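Spike protein P1 (Pseudoalteromonas phage pm2, PDB 2VVE) forms the spikes at the fivefold vertices of the virion, where its C-terminal part binds the host receptor and its N-terminal part associates with the capsid vertex. Local coordinates at residues A[129-134]-A[232-237]; A[88-93]-A[116-121]; A[33-38]-A[71-76]; A[10-15]-A[248-253]; A[104-109]-A[165-170]. All coordinates share one frame; numbering follows the deposited sequence. Where two conformers were deposited one is given.

The contacts fall into three groups along an elongated chain. Contacts 3 and 4, centres 9 Å apart, lie in one sheet, where strands 33-39 and 245-253 run side by side; both also touch another subunit. Contacts 1 and 2, again 9 Å between centres, share the sheet in which strands 88-91 and 229-236 are neighbours, contact 2 bridging from it to strand 116-120. Contact 2 comes within about 8 Å of contact 4, nearest atoms. Contact 5 joins a short helix to a loop, its centre 17 Å from that of contact 2 and 46 Å from that of contact 3. The calcium ion, held by Ser150, Asp212 and Asp214, is bound by residues of none of the five.

Contact 1: A[129-134]-A[232-237]; sequences FSLKAR and IEVYSD
Lys132 lies across the Tyr235 ring and ends in a salt bridge to Asp237. Its CB sits over one ring face, offset toward the rim and 4.0 Å from the centroid, a CH-pi contact; CD passes close to Tyr235 OH and CE1. Tyr235 makes this possible with chi1 66°, which puts CG between its backbone N and carbonyl carbon. The extended lysine chain then brings NZ to the syn lone pair of Asp237 OD1 at 2.9 Å, with a weaker bond to OD2. Ser236 turns OG anti to its backbone N (chi1 178°) and donates to Ser130 O at 2.7 Å. Ser130 OG is held by Asp192 and by a water that accepts from Asp237 N. At the other end Arg134, extended from CG to NE, rests CD against Ile232 CG2 at 3.8 Å; NE pairs with Asp188, while a water links NH2 to Glu233 OE1. Ile232 and Glu233 both face Arg134, a classic beta bulge in an otherwise regular antiparallel pairing, whose Lys132-Tyr235 step has a bond each way. Ala133 and Val234 point from the opposite face, and with Leu131 they pack on Phe157 of strand 151-160. Strand 189-195 flanks 129-134, and strand 88-91 flanks 232-236, making these the two central strands of a four-stranded sheet.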
# COMPACT_ATOMS: atom_id res chain seq x y z
N PHE A 129 19.21 10.82 26.36
CA PHE A 129 19.62 9.42 26.40
C PHE A 129 21.12 9.27 26.21
O PHE A 129 21.77 10.15 25.63
CB PHE A 129 18.86 8.60 25.34
CG PHE A 129 19.19 8.99 23.92
CD1 PHE A 129 20.23 8.35 23.24
CD2 PHE A 129 18.46 9.98 23.26
CE1 PHE A 129 20.54 8.70 21.92
CE2 PHE A 129 18.76 10.34 21.95
CZ PHE A 129 19.81 9.70 21.27
N SER A 130 21.66 8.17 26.72
CA SER A 130 23.09 7.87 26.60
C SER A 130 23.44 7.25 25.26
O SER A 130 22.86 6.24 24.86
CB SER A 130 23.53 6.93 27.73
OG SER A 130 24.89 6.53 27.56
N LEU A 131 24.40 7.87 24.56
CA LEU A 131 24.98 7.30 23.35
C LEU A 131 26.47 7.08 23.59
O LEU A 131 27.20 8.01 23.95
CB LEU A 131 24.75 8.21 22.14
CG LEU A 131 25.15 7.73 20.74
CD1 LEU A 131 24.43 6.44 20.35
CD2 LEU A 131 24.86 8.81 19.71
N LYS A 132 26.91 5.85 23.36
CA LYS A 132 28.28 5.47 23.67
C LYS A 132 29.00 4.88 22.47
O LYS A 132 28.37 4.41 21.52
CB LYS A 132 28.29 4.44 24.80
CG LYS A 132 27.85 4.97 26.16
CD LYS A 132 27.83 3.82 27.16
CE LYS A 132 27.28 4.24 28.52
NZ LYS A 132 27.11 3.05 29.43
N ALA A 133 30.33 4.91 22.53
CA ALA A 133 31.14 4.14 21.59
C ALA A 133 32.37 3.58 22.28
O ALA A 133 32.96 4.24 23.14
CB ALA A 133 31.54 4.99 20.40
N ARG A 134 32.74 2.37 21.87
CA ARG A 134 34.01 1.77 22.23
C ARG A 134 35.01 2.24 21.16
O ARG A 134 34.84 1.97 19.96
CB ARG A 134 33.89 0.24 22.27
CG ARG A 134 35.21 -0.50 22.49
CD ARG A 134 35.02 -2.01 22.52
NE ARG A 134 36.28 -2.67 22.84
CZ ARG A 134 36.40 -3.95 23.19
NH1 ARG A 134 37.60 -4.44 23.47
NH2 ARG A 134 35.33 -4.73 23.25
N ILE A 232 35.11 1.06 17.25
CA ILE A 232 34.93 -0.39 17.35
C ILE A 232 33.44 -0.80 17.47
O ILE A 232 32.97 -1.71 16.76
CB ILE A 232 35.76 -0.95 18.53
CG1 ILE A 232 37.27 -0.70 18.29
CG2 ILE A 232 35.46 -2.42 18.78
CD1 ILE A 232 37.83 -1.40 17.05
N GLU A 233 32.71 -0.11 18.34
CA GLU A 233 31.29 -0.36 18.54
C GLU A 233 30.60 0.95 18.92
O GLU A 233 31.10 1.69 19.74
CB GLU A 233 31.11 -1.39 19.66
CG GLU A 233 29.69 -1.92 19.81
CD GLU A 233 29.49 -2.68 21.12
OE1 GLU A 233 30.45 -2.77 21.93
OE2 GLU A 233 28.37 -3.17 21.33
N VAL A 234 29.48 1.25 18.26
CA VAL A 234 28.62 2.37 18.66
C VAL A 234 27.31 1.76 19.16
O VAL A 234 26.65 0.98 18.44
CB VAL A 234 28.36 3.36 17.51
CG1 VAL A 234 27.50 4.55 18.01
CG2 VAL A 234 29.70 3.85 16.90
N TYR A 235 26.92 2.11 20.38
CA TYR A 235 25.84 1.40 21.07
C TYR A 235 25.18 2.26 22.14
O TYR A 235 25.63 3.37 22.43
CB TYR A 235 26.38 0.11 21.71
CG TYR A 235 27.36 0.35 22.84
CD1 TYR A 235 26.94 0.36 24.17
CD2 TYR A 235 28.72 0.59 22.58
CE1 TYR A 235 27.82 0.60 25.21
CE2 TYR A 235 29.61 0.83 23.62
CZ TYR A 235 29.16 0.83 24.93
OH TYR A 235 30.04 1.08 25.96
N SER A 236 24.12 1.72 22.73
CA SER A 236 23.54 2.32 23.92
C SER A 236 23.04 1.20 24.81
O SER A 236 22.43 0.25 24.33
CB SER A 236 22.39 3.25 23.54
OG SER A 236 21.78 3.81 24.70
N ASP A 237 23.32 1.30 26.11
CA ASP A 237 22.70 0.40 27.09
C ASP A 237 21.68 1.16 27.94
O ASP A 237 21.20 0.66 28.95
CB ASP A 237 23.73 -0.33 27.95
CG ASP A 237 24.86 0.56 28.41
OD1 ASP A 237 24.65 1.79 28.58
OD2 ASP A 237 25.96 0.02 28.62
O HOH W 1 24.38 3.80 26.90
O HOH W 2 32.68 -4.28 21.45

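Contact 2: A[88-93]-A[116-121]; sequences RVFKEY and FDIDVP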
# COMPACT_ATOMS: atom_id res chain seq x y z
N ARG A 88 21.25 -1.96 22.39
CA ARG A 88 21.14 -1.50 21.02
C ARG A 88 22.53 -1.24 20.47
O ARG A 88 23.22 -0.34 20.94
CB ARG A 88 20.28 -0.23 20.89
CG ARG A 88 20.14 0.23 19.45
CD ARG A 88 18.90 1.07 19.19
NE ARG A 88 17.65 0.35 19.47
CZ ARG A 88 17.07 -0.52 18.64
NH1 ARG A 88 15.95 -1.11 19.00
NH2 ARG A 88 17.60 -0.79 17.45
N VAL A 89 22.93 -2.04 19.49
CA VAL A 89 24.19 -1.81 18.79
C VAL A 89 23.87 -1.18 17.45
O VAL A 89 23.17 -1.77 16.62
CB VAL A 89 25.00 -3.12 18.60
CG1 VAL A 89 26.29 -2.85 17.82
CG2 VAL A 89 25.31 -3.76 19.94
N PHE A 90 24.38 0.03 17.24
CA PHE A 90 24.09 0.76 16.02
C PHE A 90 24.99 0.31 14.88
O PHE A 90 24.52 0.02 13.79
CB PHE A 90 24.21 2.26 16.25
CG PHE A 90 23.14 2.82 17.15
CD1 PHE A 90 21.83 2.94 16.69
CD2 PHE A 90 23.44 3.22 18.45
CE1 PHE A 90 20.84 3.45 17.51
CE2 PHE A 90 22.45 3.74 19.29
CZ PHE A 90 21.14 3.85 18.82
N LYS A 91 26.30 0.27 15.17
CA LYS A 91 27.30 -0.09 14.18
C LYS A 91 28.50 -0.69 14.88
O LYS A 91 28.78 -0.39 16.06
CB LYS A 91 27.78 1.15 13.40
CG LYS A 91 26.82 1.72 12.37
CD LYS A 91 26.74 0.86 11.11
CE LYS A 91 25.72 1.46 10.15
NZ LYS A 91 25.30 0.54 9.05
N GLU A 92 29.20 -1.55 14.15
CA GLU A 92 30.56 -1.93 14.53
C GLU A 92 31.43 -1.65 13.32
O GLU A 92 31.10 -2.06 12.21
CB GLU A 92 30.64 -3.41 14.93
CG GLU A 92 29.84 -3.73 16.18
CD GLU A 92 29.76 -5.22 16.45
OE1 GLU A 92 30.76 -5.79 16.93
OE2 GLU A 92 28.69 -5.80 16.19
N TYR A 93 32.53 -0.94 13.54
CA TYR A 93 33.44 -0.60 12.46
C TYR A 93 34.80 -1.24 12.66
O TYR A 93 35.32 -1.28 13.78
CB TYR A 93 33.61 0.91 12.36
CG TYR A 93 32.37 1.69 12.03
CD1 TYR A 93 31.86 1.72 10.72
CD2 TYR A 93 31.71 2.44 13.01
CE1 TYR A 93 30.72 2.47 10.41
CE2 TYR A 93 30.57 3.19 12.70
CZ TYR A 93 30.09 3.19 11.40
OH TYR A 93 28.96 3.92 11.09
N PHE A 116 25.23 6.48 10.58
CA PHE A 116 24.08 5.64 10.86
C PHE A 116 22.96 6.57 11.31
O PHE A 116 23.22 7.70 11.71
CB PHE A 116 24.41 4.56 11.90
CG PHE A 116 24.72 5.12 13.27
CD1 PHE A 116 23.70 5.27 14.21
CD2 PHE A 116 26.01 5.50 13.61
CE1 PHE A 116 23.96 5.77 15.48
CE2 PHE A 116 26.29 6.03 14.88
CZ PHE A 116 25.25 6.16 15.81
N ASP A 117 21.73 6.09 11.25
CA ASP A 117 20.57 6.89 11.63
C ASP A 117 19.98 6.38 12.95
O ASP A 117 19.97 5.17 13.21
CB ASP A 117 19.49 6.86 10.54
CG ASP A 117 19.90 7.61 9.26
OD1 ASP A 117 20.74 8.52 9.33
OD2 ASP A 117 19.37 7.28 8.18
N ILE A 118 19.51 7.31 13.78
CA ILE A 118 18.72 6.97 14.96
C ILE A 118 17.30 7.47 14.72
O ILE A 118 17.08 8.66 14.53
CB ILE A 118 19.26 7.60 16.27
CG1 ILE A 118 20.74 7.24 16.49
CG2 ILE A 118 18.39 7.18 17.48
CD1 ILE A 118 21.39 7.99 17.65
N ASP A 119 16.34 6.55 14.74
CA ASP A 119 14.93 6.93 14.63
C ASP A 119 14.38 7.13 16.03
O ASP A 119 14.10 6.16 16.75
CB ASP A 119 14.15 5.86 13.86
CG ASP A 119 12.74 6.29 13.51
OD1 ASP A 119 12.38 7.47 13.73
OD2 ASP A 119 11.98 5.44 13.01
N VAL A 120 14.22 8.40 16.41
CA VAL A 120 13.72 8.76 17.74
C VAL A 120 12.19 8.68 17.77
O VAL A 120 11.51 9.47 17.12
CB VAL A 120 14.23 10.16 18.18
CG1 VAL A 120 13.70 10.54 19.56
CG2 VAL A 120 15.75 10.18 18.20
N PRO A 121 11.64 7.72 18.54
CA PRO A 121 10.18 7.56 18.57
C PRO A 121 9.52 8.72 19.29
O PRO A 121 10.19 9.41 20.08
CB PRO A 121 9.99 6.26 19.36
CG PRO A 121 11.19 6.17 20.23
CD PRO A 121 12.31 6.75 19.44
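Phe90 and Phe116 reach each other with different first torsions: Phe90 CG stands anti to its carbonyl carbon (chi1 -69°), whereas Phe116 CG lies between its backbone N and carbonyl carbon (chi1 66°). Phe90 CB lies over one face of the Phe116 ring, 3.9 Å from its centroid, a CH-pi contact. The two rings are slid so far apart that they barely overlap, although their planes differ by just 22°. Phe116 CE1 comes over a face of the Phe90 ring, 3.5 Å from Phe90 CG. This is packing between the two layers of a beta sandwich: strand 88-91 edges one sheet beside strand 229-236, and strand 116-120 pairs with 200-208 in the other. A classic beta bulge lets Phe90 and Lys91 both face Val234 of strand 229-236, and both direct CB toward 116-121. Lys91, bent at chi2, slides past Phe116 in the opposite direction, CG and CE each 3.8 Å from Phe116 CB. Tyr93 crosses at about a right angle and brings OH to the ring edge, 4.2 Å from Phe116 CD2. Further along, Ile118 CG1 meets Phe90 CE1 at 3.9 Å, and both residues also touch Leu131 of strand 129-137.

Contact 3: A[33-38]-A[71-76]; sequences RNRASI and QINTFG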
# COMPACT_ATOMS: atom_id res chain seq x y z
N ARG A 33 -10.16 -7.77 31.81
CA ARG A 33 -9.88 -7.44 30.41
C ARG A 33 -10.73 -8.24 29.41
O ARG A 33 -10.77 -9.47 29.46
CB ARG A 33 -8.39 -7.59 30.09
CG ARG A 33 -8.02 -7.02 28.73
CD ARG A 33 -6.52 -7.24 28.45
NE ARG A 33 -6.25 -8.63 28.10
CZ ARG A 33 -5.51 -9.47 28.82
NH1 ARG A 33 -4.93 -9.09 29.95
NH2 ARG A 33 -5.34 -10.71 28.39
N ASN A 34 -11.40 -7.53 28.51
CA ASN A 34 -12.19 -8.15 27.46
C ASN A 34 -11.59 -8.07 26.06
O ASN A 34 -11.87 -8.90 25.20
CB ASN A 34 -13.58 -7.52 27.42
CG ASN A 34 -14.39 -7.86 28.62
OD1 ASN A 34 -14.31 -8.98 29.15
ND2 ASN A 34 -15.18 -6.89 29.10
N ARG A 35 -10.80 -7.03 25.83
CA ARG A 35 -10.28 -6.78 24.49
C ARG A 35 -9.04 -5.89 24.56
O ARG A 35 -8.95 -4.99 25.40
CB ARG A 35 -11.38 -6.14 23.63
CG ARG A 35 -10.93 -5.74 22.22
CD ARG A 35 -12.09 -5.19 21.39
NE ARG A 35 -11.67 -4.92 20.02
CZ ARG A 35 -11.29 -3.74 19.55
NH1 ARG A 35 -10.92 -3.65 18.28
NH2 ARG A 35 -11.30 -2.65 20.31
N ALA A 36 -8.09 -6.18 23.68
CA ALA A 36 -6.93 -5.31 23.45
C ALA A 36 -6.73 -5.13 21.94
O ALA A 36 -6.70 -6.11 21.20
CB ALA A 36 -5.69 -5.89 24.11
N SER A 37 -6.64 -3.89 21.49
CA SER A 37 -6.22 -3.61 20.11
C SER A 37 -4.78 -3.11 20.15
O SER A 37 -4.47 -2.13 20.82
CB SER A 37 -7.14 -2.58 19.42
OG SER A 37 -7.07 -2.65 17.99
N ILE A 38 -3.90 -3.78 19.41
CA ILE A 38 -2.46 -3.63 19.54
C ILE A 38 -1.81 -3.32 18.18
O ILE A 38 -2.19 -3.91 17.16
CB ILE A 38 -1.84 -4.92 20.12
CG1 ILE A 38 -2.52 -5.30 21.46
CG2 ILE A 38 -0.30 -4.82 20.25
CD1 ILE A 38 -2.46 -6.76 21.79
N GLN A 71 -5.95 -7.77 17.22
CA GLN A 71 -6.64 -7.79 18.51
C GLN A 71 -6.42 -9.11 19.24
O GLN A 71 -6.24 -10.16 18.61
CB GLN A 71 -8.14 -7.53 18.33
CG GLN A 71 -8.50 -6.12 17.87
CD GLN A 71 -8.32 -5.94 16.37
OE1 GLN A 71 -8.74 -6.78 15.56
NE2 GLN A 71 -7.66 -4.85 15.99
N ILE A 72 -6.43 -9.02 20.56
CA ILE A 72 -6.45 -10.18 21.45
C ILE A 72 -7.68 -10.03 22.35
O ILE A 72 -7.84 -8.97 22.99
CB ILE A 72 -5.19 -10.23 22.34
CG1 ILE A 72 -3.89 -10.19 21.50
CG2 ILE A 72 -5.24 -11.42 23.32
CD1 ILE A 72 -3.70 -11.35 20.54
N ASN A 73 -8.54 -11.06 22.40
CA ASN A 73 -9.79 -10.96 23.17
C ASN A 73 -9.85 -11.88 24.39
O ASN A 73 -10.92 -12.16 24.91
CB ASN A 73 -11.01 -11.24 22.29
CG ASN A 73 -11.26 -10.15 21.24
OD1 ASN A 73 -10.53 -9.18 21.13
ND2 ASN A 73 -12.31 -10.35 20.45
N THR A 74 -8.69 -12.33 24.84
CA THR A 74 -8.60 -13.22 26.00
C THR A 74 -8.48 -12.40 27.28
O THR A 74 -8.27 -11.18 27.22
CB THR A 74 -7.37 -14.13 25.90
OG1 THR A 74 -6.17 -13.32 25.85
CG2 THR A 74 -7.45 -14.97 24.67
N PHE A 75 -8.62 -13.06 28.42
CA PHE A 75 -8.27 -12.42 29.69
C PHE A 75 -7.01 -13.03 30.29
O PHE A 75 -6.56 -12.61 31.35
CB PHE A 75 -9.43 -12.46 30.71
CG PHE A 75 -9.77 -13.84 31.22
CD1 PHE A 75 -9.18 -14.35 32.38
CD2 PHE A 75 -10.73 -14.61 30.58
CE1 PHE A 75 -9.50 -15.62 32.85
CE2 PHE A 75 -11.06 -15.88 31.04
CZ PHE A 75 -10.45 -16.38 32.19
N GLY A 76 -6.44 -14.02 29.59
CA GLY A 76 -5.26 -14.72 30.09
C GLY A 76 -3.96 -14.01 29.74
O GLY A 76 -3.98 -12.92 29.15
O HOH W 3 -7.82 -8.94 25.72
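Arg33 turns a buried guanidinium back onto the chain beyond the partner strand, where NH2 donates to Gly76 O at 2.7 Å. The carbonyl oxygen lies within 2° of the guanidinium plane, while Phe75 CA lies over one guanidinium face. The second jelly-roll domain supplies the setting: strand 69-72 is the outermost strand, within this chain, of a four-stranded antiparallel sheet, paired with 33-39 through mutual Ala36-Ile72 backbone bonds. Past Ile72 the pairing stops, and a water fills in by accepting from Arg33 NE and donating to the carbonyls of Ile72 and Thr74. On the strand's other side Asn34 and Arg35 both face Glu252, a classic beta bulge. Arg35 runs beside Gln71, pointing the same way, with NH1 3.5 Å from Gln71 CG. Its NH2 pairs with Glu252 and also donates to Gln71 O of a neighbouring subunit; Gln71 O of this chain in turn accepts from Arg35 of another subunit. Ile38 CD1 packs on Ile72 CG1 at 3.7 Å, on the side that faces strand 24-27. Gln71 bends at chi2 (80°), and its NE2 donates to Ser37 OG at 3.0 Å and an N-H...O angle of 167°; that hydroxyl is bonded to Glu69 OE2 as well.

Contact 4: A[10-15]-A[248-253]; sequences RDVNSF and QILMER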
# COMPACT_ATOMS: atom_id res chain seq x y z
N ARG A 10 -16.83 -1.27 30.11
CA ARG A 10 -17.17 0.13 30.36
C ARG A 10 -15.99 1.05 30.03
O ARG A 10 -16.16 2.10 29.39
CB ARG A 10 -17.57 0.34 31.83
CG ARG A 10 -18.10 1.74 32.12
CD ARG A 10 -18.00 2.11 33.59
NE ARG A 10 -18.46 3.48 33.80
CZ ARG A 10 -18.35 4.17 34.93
NH1 ARG A 10 -17.80 3.62 36.01
NH2 ARG A 10 -18.81 5.41 34.99
N ASP A 11 -14.79 0.62 30.42
CA ASP A 11 -13.60 1.47 30.42
C ASP A 11 -12.66 1.20 29.26
O ASP A 11 -12.45 0.05 28.88
CB ASP A 11 -12.82 1.28 31.73
CG ASP A 11 -13.31 2.19 32.85
OD1 ASP A 11 -14.51 2.55 32.87
OD2 ASP A 11 -12.48 2.55 33.71
N VAL A 12 -12.12 2.28 28.69
CA VAL A 12 -11.01 2.20 27.75
C VAL A 12 -9.76 2.77 28.41
O VAL A 12 -9.84 3.75 29.15
CB VAL A 12 -11.26 2.94 26.40
CG1 VAL A 12 -12.05 2.07 25.45
CG2 VAL A 12 -11.93 4.29 26.61
N ASN A 13 -8.63 2.14 28.16
CA ASN A 13 -7.36 2.64 28.66
C ASN A 13 -6.34 2.46 27.55
O ASN A 13 -6.19 1.35 27.03
CB ASN A 13 -6.94 1.87 29.93
CG ASN A 13 -5.78 2.55 30.67
OD1 ASN A 13 -5.72 3.78 30.80
ND2 ASN A 13 -4.85 1.73 31.18
N SER A 14 -5.64 3.54 27.20
CA SER A 14 -4.66 3.54 26.10
C SER A 14 -3.27 3.82 26.65
O SER A 14 -3.07 4.74 27.46
CB SER A 14 -5.02 4.58 25.03
OG SER A 14 -6.24 4.26 24.38
N PHE A 15 -2.29 3.04 26.21
CA PHE A 15 -0.94 3.18 26.74
C PHE A 15 0.07 2.50 25.84
O PHE A 15 -0.30 1.89 24.84
CB PHE A 15 -0.87 2.61 28.17
CG PHE A 15 -1.20 1.14 28.27
CD1 PHE A 15 -0.19 0.18 28.23
CD2 PHE A 15 -2.53 0.72 28.39
CE1 PHE A 15 -0.50 -1.19 28.32
CE2 PHE A 15 -2.84 -0.65 28.46
CZ PHE A 15 -1.83 -1.60 28.43
N GLN A 248 1.59 -0.04 20.78
CA GLN A 248 0.44 0.82 21.10
C GLN A 248 -0.69 -0.08 21.55
O GLN A 248 -1.01 -1.05 20.85
CB GLN A 248 0.02 1.61 19.85
CG GLN A 248 1.11 2.52 19.25
CD GLN A 248 1.53 3.61 20.21
OE1 GLN A 248 0.71 4.14 20.97
NE2 GLN A 248 2.82 3.96 20.20
N ILE A 249 -1.30 0.22 22.70
CA ILE A 249 -2.36 -0.61 23.25
C ILE A 249 -3.58 0.20 23.61
O ILE A 249 -3.49 1.20 24.31
CB ILE A 249 -1.93 -1.37 24.57
CG1 ILE A 249 -0.51 -1.93 24.48
CG2 ILE A 249 -3.00 -2.43 24.97
CD1 ILE A 249 -0.30 -3.05 23.47
N LEU A 250 -4.72 -0.22 23.08
CA LEU A 250 -6.02 0.22 23.57
C LEU A 250 -6.66 -1.00 24.22
O LEU A 250 -6.89 -2.02 23.55
CB LEU A 250 -6.87 0.77 22.42
CG LEU A 250 -8.27 1.21 22.86
CD1 LEU A 250 -8.63 2.52 22.21
CD2 LEU A 250 -9.31 0.14 22.59
N MET A 251 -6.92 -0.89 25.52
CA MET A 251 -7.49 -1.98 26.29
C MET A 251 -8.90 -1.63 26.75
O MET A 251 -9.16 -0.51 27.20
CB MET A 251 -6.62 -2.23 27.53
CG MET A 251 -7.09 -3.40 28.33
SD MET A 251 -5.98 -3.73 29.70
CE MET A 251 -4.49 -4.19 28.85
N GLU A 252 -9.80 -2.61 26.67
CA GLU A 252 -11.17 -2.48 27.18
C GLU A 252 -11.43 -3.49 28.29
O GLU A 252 -11.07 -4.66 28.18
CB GLU A 252 -12.19 -2.66 26.06
CG GLU A 252 -11.82 -1.85 24.79
CD GLU A 252 -12.78 -2.08 23.64
OE1 GLU A 252 -13.61 -3.00 23.71
OE2 GLU A 252 -12.70 -1.32 22.66
N ARG A 253 -12.03 -3.01 29.37
CA ARG A 253 -12.26 -3.80 30.58
C ARG A 253 -13.66 -3.56 31.15
O ARG A 253 -14.25 -2.49 30.94
CB ARG A 253 -11.22 -3.47 31.65
CG ARG A 253 -9.79 -3.91 31.32
CD ARG A 253 -8.82 -3.49 32.41
NE ARG A 253 -8.72 -2.03 32.49
CZ ARG A 253 -8.08 -1.37 33.45
NH1 ARG A 253 -7.47 -2.03 34.43
NH2 ARG A 253 -8.06 -0.05 33.42
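Phe15 spreads its ring over the bump of Ile249: CB stands over one face, 4.0 Å from the centroid, and CG2 comes to 3.7 Å from Phe15 CZ. Met251, bent at chi3 (-65°), curls its methyl in beside them, so that CE meets the ring edge in plane, 3.7 Å from Phe15 CZ. Further along this face the bent Arg253 chain brings NH2 to 4.1 Å from Asn13 CB. The reverse face is lined by Val12, Ser14, Leu250 and Glu252. Here Leu250 CD1 rests 3.7 Å from Ser14 OG. Six backbone bonds, and a weak seventh from Arg10 N to Arg253 O, join the segments in antiparallel register, so strands from near both ends of the crystallised fragment are neighbours in one jelly-roll sheet; a bulge puts Arg10 and Asp11 both opposite Arg253. Polar ends on the reverse face serve the assembly: Ser14 OG bonds to Ile46 O of a neighbouring subunit. The buried Glu252 carboxylate pairs with Arg35 of its own chain and accepts from Asn73 N of that neighbouring subunit, which would favour its ionised form.

Contact 5: A[104-109]-A[165-170]; sequences GRTALE and TTDTLI
Gly104, at the N-cap position of helix 105-110, sets its CA 3.3 Å from Asp167 O; the absence of a side chain leaves room for Asp167 OD2, and its positive phi (92°) also suits glycine. Arg105 follows, its backbone N donating to a lone pair of Asp167 O at 2.8 Å. Its side chain bends at chi3 (61°), and NE donates to Thr166 O at 3.0 Å from above the carbonyl plane, while NH1 forms a salt bridge with Glu109 OE2 one helical turn on. Thr106 gives two bonds to Asp167 OD1: N at 2.7 Å from the syn side, and OG1 at 2.8 Å from above the carboxylate plane. A water then joins Ala107 N to Asp167 OD2. Leu108 CD2 touches Leu169 CD1 at 4.0 Å, both leaning on Phe205 and Tyr158 of the sheet beneath. The loop aspartate thus satisfies amides of the helix's first turn, and the helix start, together with nearby Arg105, would favour its negative charge.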
# COMPACT_ATOMS: atom_id res chain seq x y z
N GLY A 104 28.96 20.14 7.76
CA GLY A 104 27.56 19.87 7.47
C GLY A 104 27.35 18.50 6.86
O GLY A 104 28.28 17.87 6.36
N ARG A 105 26.10 18.06 6.88
CA ARG A 105 25.73 16.71 6.46
C ARG A 105 26.12 16.38 5.01
O ARG A 105 26.74 15.34 4.74
CB ARG A 105 24.23 16.50 6.66
CG ARG A 105 23.79 15.09 6.37
CD ARG A 105 22.26 15.00 6.22
NE ARG A 105 21.74 15.81 5.12
CZ ARG A 105 21.79 15.50 3.83
NH1 ARG A 105 22.36 14.37 3.42
NH2 ARG A 105 21.28 16.32 2.93
N THR A 106 25.75 17.26 4.09
CA THR A 106 26.02 17.04 2.67
C THR A 106 27.51 16.81 2.41
O THR A 106 27.89 15.88 1.69
CB THR A 106 25.46 18.19 1.80
OG1 THR A 106 24.05 18.25 1.98
CG2 THR A 106 25.78 17.97 0.32
N ALA A 107 28.36 17.62 3.04
CA ALA A 107 29.81 17.57 2.80
C ALA A 107 30.40 16.26 3.32
O ALA A 107 31.25 15.65 2.67
CB ALA A 107 30.49 18.77 3.43
N LEU A 108 29.92 15.81 4.47
CA LEU A 108 30.44 14.58 5.07
C LEU A 108 30.06 13.36 4.23
O LEU A 108 30.89 12.48 3.98
CB LEU A 108 30.00 14.45 6.54
CG LEU A 108 31.06 14.96 7.53
CD1 LEU A 108 31.41 16.47 7.35
CD2 LEU A 108 30.70 14.66 8.99
N GLU A 109 28.81 13.34 3.77
CA GLU A 109 28.34 12.25 2.91
C GLU A 109 29.09 12.27 1.57
O GLU A 109 29.46 11.22 1.05
CB GLU A 109 26.82 12.32 2.70
CG GLU A 109 26.01 12.12 3.97
CD GLU A 109 24.50 12.06 3.71
OE1 GLU A 109 24.09 11.92 2.54
OE2 GLU A 109 23.74 12.18 4.69
N THR A 165 17.33 15.06 6.34
CA THR A 165 17.25 15.94 5.17
C THR A 165 17.82 17.35 5.42
O THR A 165 18.02 18.12 4.48
CB THR A 165 15.80 16.06 4.60
OG1 THR A 165 14.98 16.84 5.49
CG2 THR A 165 15.17 14.67 4.39
N THR A 166 18.08 17.67 6.69
CA THR A 166 18.64 18.98 7.08
C THR A 166 20.17 18.90 7.06
O THR A 166 20.73 17.80 7.08
CB THR A 166 18.15 19.40 8.49
OG1 THR A 166 18.62 18.45 9.46
CG2 THR A 166 16.63 19.48 8.54
N ASP A 167 20.85 20.05 7.03
CA ASP A 167 22.31 20.04 6.85
C ASP A 167 23.18 20.28 8.08
O ASP A 167 24.31 19.78 8.15
CB ASP A 167 22.76 20.98 5.73
CG ASP A 167 24.01 20.47 5.03
OD1 ASP A 167 24.00 19.30 4.60
OD2 ASP A 167 25.01 21.21 4.93
N THR A 168 22.69 21.06 9.03
CA THR A 168 23.54 21.42 10.18
C THR A 168 23.73 20.25 11.15
O THR A 168 22.80 19.47 11.42
CB THR A 168 23.02 22.66 10.95
OG1 THR A 168 21.75 22.37 11.52
CG2 THR A 168 22.90 23.86 10.02
N LEU A 169 24.95 20.14 11.66
CA LEU A 169 25.33 19.08 12.59
C LEU A 169 25.72 19.66 13.93
O LEU A 169 26.31 20.75 13.99
CB LEU A 169 26.53 18.29 12.04
CG LEU A 169 26.41 17.72 10.63
CD1 LEU A 169 27.72 17.14 10.16
CD2 LEU A 169 25.33 16.67 10.59
N ILE A 170 25.42 18.91 14.99
CA ILE A 170 25.88 19.22 16.36
C ILE A 170 26.99 18.24 16.73
O ILE A 170 26.86 17.02 16.57
CB ILE A 170 24.73 19.14 17.39
CG1 ILE A 170 23.52 19.97 16.92
CG2 ILE A 170 25.22 19.53 18.82
CD1 ILE A 170 23.82 21.43 16.54
O HOH W 4 20.93 18.60 3.88
O HOH W 5 27.40 20.24 3.92